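Local coordinates for hypothetical protein Ta0852 (Thermoplasma acidophilum, PDB 1YB2), which probably transfers a methyl group from S-adenosylmethionine to an adenine of RNA, as tRNA (adenine(58)-N1)-methyltransferases do, at residues G228-R241 and D254-K268. Numbering follows the deposited sequence.
Sequences GMHHLETVELMKRR and DDLTHTAFITFAIKK
The Phe261 ring and the side chain of Glu236 lie alongside each other, pointing the same way, with Glu236 CG off-centre over the ring, 4.3 Å from its centroid, in a CH-pi contact; carboxylate and ring planes are 26° apart. They sit on the antiparallel pair 229-241/258-267, the last two strands of the Rossmann-like methyltransferase sheet within the chain: 258-267 borders strand 205-211, and residues 234-241 pair antiparallel with a strand of the second subunit. The Glu236 chain, extended with chi1 at 175°, runs along the ring and brings OE2 to Phe261 CZ, while OE1 pairs with Arg240 of the second subunit. Phe264 and Glu233 also run side by side, Glu233 CG reaching Phe264 CD1 at 4.0 Å. The His231 side chain crosses that of Thr263 at about a right angle, ND1 lying 3.8 Å from Thr263 CG2.

Leu232 and Glu233 together face Phe264 in a classic beta bulge. Phe264 O accepts from Leu232 N at 2.9 Å and weakly from Glu233 N, and Phe264 N returns a nearly straight bond to Glu233 O (178°).

Beyond the bulge, Val235 CG2 packs on Ile262 CB, and Leu237 CD1 meets Ile262 CD1 at 3.9 Å. From the bulge itself, Leu232 CD2 reaches Ile266 CG2, which also packs against His230 CB. Ile74 of strand 71-76 touches His230 and Ile266, so the FKBP-like N-terminal region packs on this end of the pair.

At the Arg241 end, NH1 stands 3.5 Å from Asp254 OD2, a salt bridge of charges alone because the oxygen lies well out of the guanidinium plane; Arg241 NH2 hydrogen-bonds Glu32 O of the second subunit. A water accepting from Arg241 N at 2.8 Å links it to Asp254 O and Leu256 O.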
ATOM      1  N   GLY A 228     -20.173  -1.013  17.551  1.00 32.67           N
ATOM      2  CA  GLY A 228     -19.358   0.124  17.993  1.00 32.61           C
ATOM      3  C   GLY A 228     -18.293   0.556  16.989  1.00 32.57           C
ATOM      4  O   GLY A 228     -17.342   1.247  17.332  1.00 30.97           O
HETATM    5  N   MSE A 229     -18.464   0.126  15.745  1.00 32.52           N
HETATM    6  CA  MSE A 229     -17.632   0.550  14.629  1.00 34.75           C
HETATM    7  C   MSE A 229     -18.452   1.404  13.693  1.00 31.73           C
HETATM    8  O   MSE A 229     -19.658   1.243  13.594  1.00 31.57           O
HETATM    9  CB  MSE A 229     -17.064  -0.662  13.882  1.00 33.57           C
HETATM   10  CG  MSE A 229     -15.914  -1.349  14.623  1.00 36.14           C
HETATM   11 SE   MSE A 229     -15.011  -2.615  13.410  1.00 46.39          SE
HETATM   12  CE  MSE A 229     -15.673  -4.262  14.158  1.00 41.45           C
ATOM     13  N   HIS A 230     -17.792   2.341  13.027  1.00 30.33           N
ATOM     14  CA  HIS A 230     -18.463   3.227  12.080  1.00 29.17           C
ATOM     15  C   HIS A 230     -17.906   2.951  10.678  1.00 27.85           C
ATOM     16  O   HIS A 230     -16.707   3.060  10.468  1.00 26.19           O
ATOM     17  CB  HIS A 230     -18.224   4.679  12.491  1.00 29.18           C
ATOM     18  CG  HIS A 230     -18.980   5.663  11.667  1.00 32.53           C
ATOM     19  ND1 HIS A 230     -20.273   6.041  11.966  1.00 36.74           N
ATOM     20  CD2 HIS A 230     -18.642   6.322  10.534  1.00 34.79           C
ATOM     21  CE1 HIS A 230     -20.692   6.901  11.054  1.00 39.05           C
ATOM     22  NE2 HIS A 230     -19.721   7.089  10.176  1.00 37.59           N
ATOM     23  N   HIS A 231     -18.780   2.567   9.744  1.00 27.43           N
ATOM     24  CA  HIS A 231     -18.413   2.322   8.339  1.00 27.00           C
ATOM     25  C   HIS A 231     -17.885   3.594   7.676  1.00 27.13           C
ATOM     26  O   HIS A 231     -18.517   4.651   7.764  1.00 27.78           O
ATOM     27  CB  HIS A 231     -19.621   1.765   7.574  1.00 26.60           C
ATOM     28  CG  HIS A 231     -19.381   1.517   6.114  1.00 26.03           C
ATOM     29  ND1 HIS A 231     -18.325   0.766   5.639  1.00 26.04           N
ATOM     30  CD2 HIS A 231     -20.117   1.856   5.026  1.00 25.42           C
ATOM     31  CE1 HIS A 231     -18.401   0.685   4.321  1.00 22.23           C
ATOM     32  NE2 HIS A 231     -19.477   1.344   3.925  1.00 26.14           N
ATOM     33  N   LEU A 232     -16.723   3.482   7.038  1.00 25.87           N
ATOM     34  CA  LEU A 232     -16.089   4.604   6.349  1.00 27.06           C
ATOM     35  C   LEU A 232     -16.393   4.463   4.872  1.00 27.39           C
ATOM     36  O   LEU A 232     -17.010   5.334   4.279  1.00 27.09           O
ATOM     37  CB  LEU A 232     -14.571   4.618   6.583  1.00 27.58           C
ATOM     38  CG  LEU A 232     -14.079   4.933   8.010  1.00 28.52           C
ATOM     39  CD1 LEU A 232     -12.551   4.822   8.114  1.00 33.38           C
ATOM     40  CD2 LEU A 232     -14.527   6.306   8.448  1.00 30.77           C
ATOM     41  N   GLU A 233     -15.964   3.346   4.292  1.00 27.28           N
ATOM     42  CA  GLU A 233     -16.233   3.066   2.904  1.00 28.35           C
ATOM     43  C   GLU A 233     -15.912   1.629   2.568  1.00 26.42           C
ATOM     44  O   GLU A 233     -15.130   0.960   3.274  1.00 26.10           O
ATOM     45  CB  GLU A 233     -15.459   4.020   1.986  1.00 28.24           C
ATOM     46  CG  GLU A 233     -13.994   3.766   1.830  1.00 32.33           C
ATOM     47  CD  GLU A 233     -13.396   4.567   0.671  1.00 34.55           C
ATOM     48  OE1 GLU A 233     -14.160   5.203  -0.099  1.00 42.37           O
ATOM     49  OE2 GLU A 233     -12.154   4.545   0.522  1.00 44.10           O
ATOM     50  N   THR A 234     -16.534   1.169   1.495  1.00 25.92           N
ATOM     51  CA  THR A 234     -16.295  -0.149   0.930  1.00 25.29           C
ATOM     52  C   THR A 234     -16.059   0.067  -0.549  1.00 25.77           C
ATOM     53  O   THR A 234     -16.827   0.804  -1.223  1.00 24.45           O
ATOM     54  CB  THR A 234     -17.500  -1.092   1.115  1.00 24.91           C
ATOM     55  OG1 THR A 234     -17.688  -1.363   2.497  1.00 25.55           O
ATOM     56  CG2 THR A 234     -17.276  -2.413   0.403  1.00 24.46           C
ATOM     57  N   VAL A 235     -14.996  -0.559  -1.042  1.00 26.19           N
ATOM     58  CA  VAL A 235     -14.644  -0.510  -2.448  1.00 27.87           C
ATOM     59  C   VAL A 235     -14.630  -1.899  -3.081  1.00 28.98           C
ATOM     60  O   VAL A 235     -14.280  -2.892  -2.431  1.00 29.30           O
ATOM     61  CB  VAL A 235     -13.277   0.174  -2.681  1.00 27.61           C
ATOM     62  CG1 VAL A 235     -13.322   1.645  -2.179  1.00 29.44           C
ATOM     63  CG2 VAL A 235     -12.130  -0.602  -2.031  1.00 29.43           C
ATOM     64  N   GLU A 236     -15.035  -1.961  -4.345  1.00 29.85           N
ATOM     65  CA  GLU A 236     -14.732  -3.100  -5.196  1.00 30.91           C
ATOM     66  C   GLU A 236     -13.444  -2.780  -5.976  1.00 31.15           C
ATOM     67  O   GLU A 236     -13.366  -1.774  -6.696  1.00 29.32           O
ATOM     68  CB  GLU A 236     -15.916  -3.397  -6.119  1.00 30.99           C
ATOM     69  CG  GLU A 236     -15.650  -4.508  -7.146  1.00 32.53           C
ATOM     70  CD  GLU A 236     -16.841  -4.738  -8.060  1.00 33.65           C
ATOM     71  OE1 GLU A 236     -17.640  -3.805  -8.268  1.00 38.06           O
ATOM     72  OE2 GLU A 236     -16.978  -5.863  -8.566  1.00 39.67           O
ATOM     73  N   LEU A 237     -12.427  -3.620  -5.796  1.00 31.79           N
ATOM     74  CA  LEU A 237     -11.144  -3.465  -6.470  1.00 33.97           C
ATOM     75  C   LEU A 237     -11.003  -4.614  -7.432  1.00 35.44           C
ATOM     76  O   LEU A 237     -11.126  -5.775  -7.019  1.00 35.30           O
ATOM     77  CB  LEU A 237      -9.975  -3.526  -5.472  1.00 34.84           C
ATOM     78  CG  LEU A 237      -9.139  -2.273  -5.186  1.00 36.94           C
ATOM     79  CD1 LEU A 237      -7.813  -2.631  -4.523  1.00 37.78           C
ATOM     80  CD2 LEU A 237      -8.860  -1.453  -6.438  1.00 39.01           C
HETATM   81  N   MSE A 238     -10.741  -4.305  -8.698  1.00 36.16           N
HETATM   82  CA  MSE A 238     -10.521  -5.323  -9.716  1.00 39.89           C
HETATM   83  C   MSE A 238      -9.144  -5.156 -10.354  1.00 36.39           C
HETATM   84  O   MSE A 238      -8.771  -4.064 -10.788  1.00 35.70           O
HETATM   85  CB  MSE A 238     -11.606  -5.263 -10.781  1.00 38.47           C
HETATM   86  CG  MSE A 238     -12.984  -5.596 -10.264  1.00 44.01           C
HETATM   87 SE   MSE A 238     -14.409  -4.769 -11.333  1.00 56.03          SE
HETATM   88  CE  MSE A 238     -14.420  -2.898 -10.374  1.00 48.72           C
ATOM     89  N   LYS A 239      -8.398  -6.249 -10.419  1.00 34.10           N
ATOM     90  CA  LYS A 239      -7.052  -6.224 -10.940  1.00 32.76           C
ATOM     91  C   LYS A 239      -6.913  -7.231 -12.086  1.00 32.00           C
ATOM     92  O   LYS A 239      -7.350  -8.375 -11.972  1.00 30.96           O
ATOM     93  CB  LYS A 239      -6.076  -6.570  -9.816  1.00 33.23           C
ATOM     94  CG  LYS A 239      -4.637  -6.741 -10.276  1.00 35.51           C
ATOM     95  CD  LYS A 239      -4.072  -8.080  -9.789  1.00 40.26           C
ATOM     96  CE  LYS A 239      -2.729  -8.349 -10.449  1.00 42.36           C
ATOM     97  NZ  LYS A 239      -2.612  -9.750 -10.883  1.00 42.33           N
ATOM     98  N   ARG A 240      -6.325  -6.808 -13.191  1.00 30.77           N
ATOM     99  CA  ARG A 240      -5.903  -7.770 -14.185  1.00 31.14           C
ATOM    100  C   ARG A 240      -4.565  -7.415 -14.779  1.00 30.57           C
ATOM    101  O   ARG A 240      -4.259  -6.245 -15.038  1.00 29.93           O
ATOM    102  CB  ARG A 240      -6.949  -8.006 -15.268  1.00 32.12           C
ATOM    103  CG  ARG A 240      -7.138  -6.923 -16.278  1.00 34.99           C
ATOM    104  CD  ARG A 240      -7.878  -7.483 -17.495  1.00 40.00           C
ATOM    105  NE  ARG A 240      -8.108  -6.423 -18.469  1.00 44.65           N
ATOM    106  CZ  ARG A 240      -7.705  -6.456 -19.737  1.00 47.48           C
ATOM    107  NH1 ARG A 240      -7.083  -7.528 -20.232  1.00 48.64           N
ATOM    108  NH2 ARG A 240      -7.954  -5.416 -20.524  1.00 49.08           N
ATOM    109  N   ARG A 241      -3.762  -8.450 -14.965  1.00 29.77           N
ATOM    110  CA  ARG A 241      -2.466  -8.292 -15.578  1.00 29.27           C
ATOM    111  C   ARG A 241      -2.607  -8.120 -17.080  1.00 28.82           C
ATOM    112  O   ARG A 241      -3.415  -8.798 -17.742  1.00 27.67           O
ATOM    113  CB  ARG A 241      -1.592  -9.480 -15.245  1.00 29.30           C
ATOM    114  CG  ARG A 241      -0.211  -9.333 -15.824  1.00 31.83           C
ATOM    115  CD  ARG A 241       0.678 -10.450 -15.354  1.00 34.85           C
ATOM    116  NE  ARG A 241       2.039 -10.228 -15.808  1.00 35.53           N
ATOM    117  CZ  ARG A 241       3.046 -11.041 -15.530  1.00 37.58           C
ATOM    118  NH1 ARG A 241       2.843 -12.147 -14.811  1.00 39.59           N
ATOM    119  NH2 ARG A 241       4.251 -10.749 -15.983  1.00 38.36           N
ATOM    120  N   ASP A 254      -3.329 -15.391 -15.269  1.00 36.54           N
ATOM    121  CA  ASP A 254      -2.877 -14.128 -15.865  1.00 37.59           C
ATOM    122  C   ASP A 254      -3.920 -13.398 -16.705  1.00 37.59           C
ATOM    123  O   ASP A 254      -3.914 -12.166 -16.755  1.00 37.54           O
ATOM    124  CB  ASP A 254      -1.618 -14.352 -16.723  1.00 38.38           C
ATOM    125  CG  ASP A 254      -0.322 -14.367 -15.897  1.00 40.27           C
ATOM    126  OD1 ASP A 254      -0.389 -14.291 -14.651  1.00 41.04           O
ATOM    127  OD2 ASP A 254       0.769 -14.465 -16.511  1.00 42.75           O
ATOM    128  N   ASP A 255      -4.785 -14.145 -17.385  1.00 36.97           N
ATOM    129  CA  ASP A 255      -5.865 -13.541 -18.174  1.00 37.57           C
ATOM    130  C   ASP A 255      -7.175 -13.320 -17.375  1.00 37.15           C
ATOM    131  O   ASP A 255      -8.191 -12.888 -17.946  1.00 37.07           O
ATOM    132  CB  ASP A 255      -6.164 -14.382 -19.423  1.00 37.54           C
ATOM    133  CG  ASP A 255      -5.016 -14.380 -20.431  1.00 39.80           C
ATOM    134  OD1 ASP A 255      -4.156 -13.454 -20.395  1.00 40.73           O
ATOM    135  OD2 ASP A 255      -4.980 -15.311 -21.263  1.00 40.32           O
ATOM    136  N   LEU A 256      -7.153 -13.643 -16.082  1.00 36.08           N
ATOM    137  CA  LEU A 256      -8.335 -13.512 -15.230  1.00 35.75           C
ATOM    138  C   LEU A 256      -8.340 -12.143 -14.561  1.00 35.52           C
ATOM    139  O   LEU A 256      -7.286 -11.627 -14.168  1.00 35.06           O
ATOM    140  CB  LEU A 256      -8.305 -14.569 -14.126  1.00 35.80           C
ATOM    141  CG  LEU A 256      -9.128 -15.871 -14.180  1.00 36.52           C
ATOM    142  CD1 LEU A 256      -9.313 -16.395 -15.575  1.00 35.86           C
ATOM    143  CD2 LEU A 256      -8.449 -16.891 -13.291  1.00 35.46           C
ATOM    144  N   THR A 257      -9.517 -11.552 -14.419  1.00 35.29           N
ATOM    145  CA  THR A 257      -9.596 -10.415 -13.543  1.00 35.40           C
ATOM    146  C   THR A 257      -9.902 -10.891 -12.127  1.00 35.32           C
ATOM    147  O   THR A 257     -10.732 -11.776 -11.922  1.00 35.69           O
ATOM    148  CB  THR A 257     -10.403  -9.180 -14.090  1.00 35.73           C
ATOM    149  OG1 THR A 257     -11.178  -8.573 -13.035  1.00 36.14           O
ATOM    150  CG2 THR A 257     -11.244  -9.510 -15.262  1.00 35.91           C
ATOM    151  N   HIS A 258      -9.141 -10.373 -11.177  1.00 34.45           N
ATOM    152  CA  HIS A 258      -9.272 -10.758  -9.788  1.00 34.77           C
ATOM    153  C   HIS A 258      -9.950  -9.622  -9.018  1.00 34.57           C
ATOM    154  O   HIS A 258      -9.602  -8.455  -9.206  1.00 34.46           O
ATOM    155  CB  HIS A 258      -7.896 -11.123  -9.239  1.00 34.52           C
ATOM    156  CG  HIS A 258      -7.206 -12.163 -10.070  1.00 37.52           C
ATOM    157  ND1 HIS A 258      -6.218 -11.856 -10.981  1.00 39.00           N
ATOM    158  CD2 HIS A 258      -7.443 -13.492 -10.206  1.00 38.42           C
ATOM    159  CE1 HIS A 258      -5.840 -12.959 -11.607  1.00 40.55           C
ATOM    160  NE2 HIS A 258      -6.570 -13.966 -11.158  1.00 41.16           N
ATOM    161  N   THR A 259     -10.929  -9.976  -8.185  1.00 33.83           N
ATOM    162  CA  THR A 259     -11.799  -8.995  -7.521  1.00 33.89           C
ATOM    163  C   THR A 259     -11.812  -9.139  -6.002  1.00 33.43           C
ATOM    164  O   THR A 259     -12.042 -10.234  -5.483  1.00 34.16           O
ATOM    165  CB  THR A 259     -13.238  -9.110  -8.035  1.00 33.56           C
ATOM    166  OG1 THR A 259     -13.278  -8.752  -9.418  1.00 35.29           O
ATOM    167  CG2 THR A 259     -14.170  -8.182  -7.263  1.00 35.16           C
ATOM    168  N   ALA A 260     -11.568  -8.035  -5.304  1.00 32.40           N
ATOM    169  CA  ALA A 260     -11.687  -7.971  -3.841  1.00 31.80           C
ATOM    170  C   ALA A 260     -12.711  -6.914  -3.429  1.00 30.90           C
ATOM    171  O   ALA A 260     -12.853  -5.874  -4.094  1.00 30.42           O
ATOM    172  CB  ALA A 260     -10.354  -7.657  -3.207  1.00 31.53           C
ATOM    173  N   PHE A 261     -13.414  -7.183  -2.335  1.00 28.97           N
ATOM    174  CA  PHE A 261     -14.328  -6.213  -1.747  1.00 27.16           C
ATOM    175  C   PHE A 261     -13.741  -5.827  -0.395  1.00 26.77           C
ATOM    176  O   PHE A 261     -13.581  -6.676   0.482  1.00 26.20           O
ATOM    177  CB  PHE A 261     -15.724  -6.812  -1.614  1.00 26.83           C
ATOM    178  CG  PHE A 261     -16.403  -7.061  -2.945  1.00 27.77           C
ATOM    179  CD1 PHE A 261     -17.350  -6.166  -3.435  1.00 27.01           C
ATOM    180  CD2 PHE A 261     -16.056  -8.159  -3.727  1.00 28.55           C
ATOM    181  CE1 PHE A 261     -17.960  -6.371  -4.667  1.00 26.37           C
ATOM    182  CE2 PHE A 261     -16.669  -8.377  -4.966  1.00 30.04           C
ATOM    183  CZ  PHE A 261     -17.623  -7.473  -5.431  1.00 27.93           C
ATOM    184  N   ILE A 262     -13.369  -4.561  -0.253  1.00 25.74           N
ATOM    185  CA  ILE A 262     -12.612  -4.125   0.913  1.00 25.27           C
ATOM    186  C   ILE A 262     -13.414  -3.090   1.687  1.00 24.49           C
ATOM    187  O   ILE A 262     -13.758  -2.034   1.149  1.00 23.78           O
ATOM    188  CB  ILE A 262     -11.245  -3.549   0.516  1.00 25.29           C
ATOM    189  CG1 ILE A 262     -10.474  -4.563  -0.365  1.00 26.50           C
ATOM    190  CG2 ILE A 262     -10.446  -3.156   1.775  1.00 23.15           C
ATOM    191  CD1 ILE A 262      -9.298  -3.924  -1.145  1.00 27.89           C
ATOM    192  N   THR A 263     -13.726  -3.414   2.940  1.00 24.31           N
ATOM    193  CA  THR A 263     -14.500  -2.531   3.825  1.00 24.42           C
ATOM    194  C   THR A 263     -13.576  -1.936   4.895  1.00 24.51           C
ATOM    195  O   THR A 263     -12.808  -2.657   5.540  1.00 24.55           O
ATOM    196  CB  THR A 263     -15.655  -3.310   4.503  1.00 24.99           C
ATOM    197  OG1 THR A 263     -16.599  -3.709   3.512  1.00 25.25           O
ATOM    198  CG2 THR A 263     -16.374  -2.468   5.598  1.00 23.75           C
ATOM    199  N   PHE A 264     -13.633  -0.618   5.058  1.00 24.13           N
ATOM    200  CA  PHE A 264     -12.927   0.073   6.140  1.00 24.33           C
ATOM    201  C   PHE A 264     -13.922   0.602   7.167  1.00 24.09           C
ATOM    202  O   PHE A 264     -14.949   1.170   6.802  1.00 23.71           O
ATOM    203  CB  PHE A 264     -12.126   1.262   5.595  1.00 24.87           C
ATOM    204  CG  PHE A 264     -11.098   0.885   4.574  1.00 26.97           C
ATOM    205  CD1 PHE A 264     -11.372   1.012   3.209  1.00 29.15           C
ATOM    206  CD2 PHE A 264      -9.857   0.379   4.974  1.00 28.92           C
ATOM    207  CE1 PHE A 264     -10.414   0.656   2.242  1.00 30.96           C
ATOM    208  CE2 PHE A 264      -8.882   0.018   4.015  1.00 30.41           C
ATOM    209  CZ  PHE A 264      -9.162   0.162   2.654  1.00 29.64           C
ATOM    210  N   ALA A 265     -13.589   0.448   8.444  1.00 23.44           N
ATOM    211  CA  ALA A 265     -14.438   0.915   9.540  1.00 23.75           C
ATOM    212  C   ALA A 265     -13.559   1.490  10.651  1.00 24.03           C
ATOM    213  O   ALA A 265     -12.425   1.023  10.867  1.00 22.96           O
ATOM    214  CB  ALA A 265     -15.300  -0.241  10.068  1.00 23.93           C
ATOM    215  N   ILE A 266     -14.064   2.509  11.335  1.00 23.37           N
ATOM    216  CA  ILE A 266     -13.364   3.089  12.497  1.00 22.68           C
ATOM    217  C   ILE A 266     -14.042   2.721  13.826  1.00 22.93           C
ATOM    218  O   ILE A 266     -15.259   2.806  13.944  1.00 22.08           O
ATOM    219  CB  ILE A 266     -13.194   4.646  12.333  1.00 22.26           C
ATOM    220  CG1 ILE A 266     -12.346   5.268  13.451  1.00 22.87           C
ATOM    221  CG2 ILE A 266     -14.570   5.365  12.137  1.00 22.48           C
ATOM    222  CD1 ILE A 266     -11.879   6.693  13.117  1.00 22.73           C
ATOM    223  N   LYS A 267     -13.245   2.295  14.817  1.00 23.44           N
ATOM    224  CA  LYS A 267     -13.734   2.033  16.179  1.00 23.50           C
ATOM    225  C   LYS A 267     -14.140   3.327  16.900  1.00 24.00           C
ATOM    226  O   LYS A 267     -13.339   4.269  17.035  1.00 23.83           O
ATOM    227  CB  LYS A 267     -12.655   1.299  17.006  1.00 23.70           C
ATOM    228  CG  LYS A 267     -13.019   1.061  18.495  1.00 23.33           C
ATOM    229  CD  LYS A 267     -14.082  -0.027  18.652  1.00 23.91           C
ATOM    230  CE  LYS A 267     -14.603  -0.102  20.108  1.00 25.46           C
ATOM    231  NZ  LYS A 267     -13.506  -0.517  21.056  1.00 27.34           N
ATOM    232  N   LYS A 268     -15.373   3.355  17.403  1.00 23.78           N
ATOM    233  CA  LYS A 268     -15.841   4.489  18.200  1.00 24.63           C
ATOM    234  C   LYS A 268     -15.445   4.320  19.653  1.00 24.56           C
ATOM    235  O   LYS A 268     -15.389   3.197  20.142  1.00 24.23           O
ATOM    236  CB  LYS A 268     -17.350   4.641  18.059  1.00 24.43           C
ATOM    237  CG  LYS A 268     -17.758   4.915  16.617  1.00 25.71           C
ATOM    238  CD  LYS A 268     -19.279   5.091  16.455  1.00 26.48           C
ATOM    239  CE  LYS A 268     -20.009   3.816  16.793  1.00 28.30           C
ATOM    240  NZ  LYS A 268     -21.462   3.957  16.517  1.00 31.55           N
TER
HETATM  241  O   HOH W   1     -22.014   3.329  13.451  1.00 50.24           O
HETATM  242  O   HOH W   2      -4.707 -11.100 -14.518  1.00 25.72           O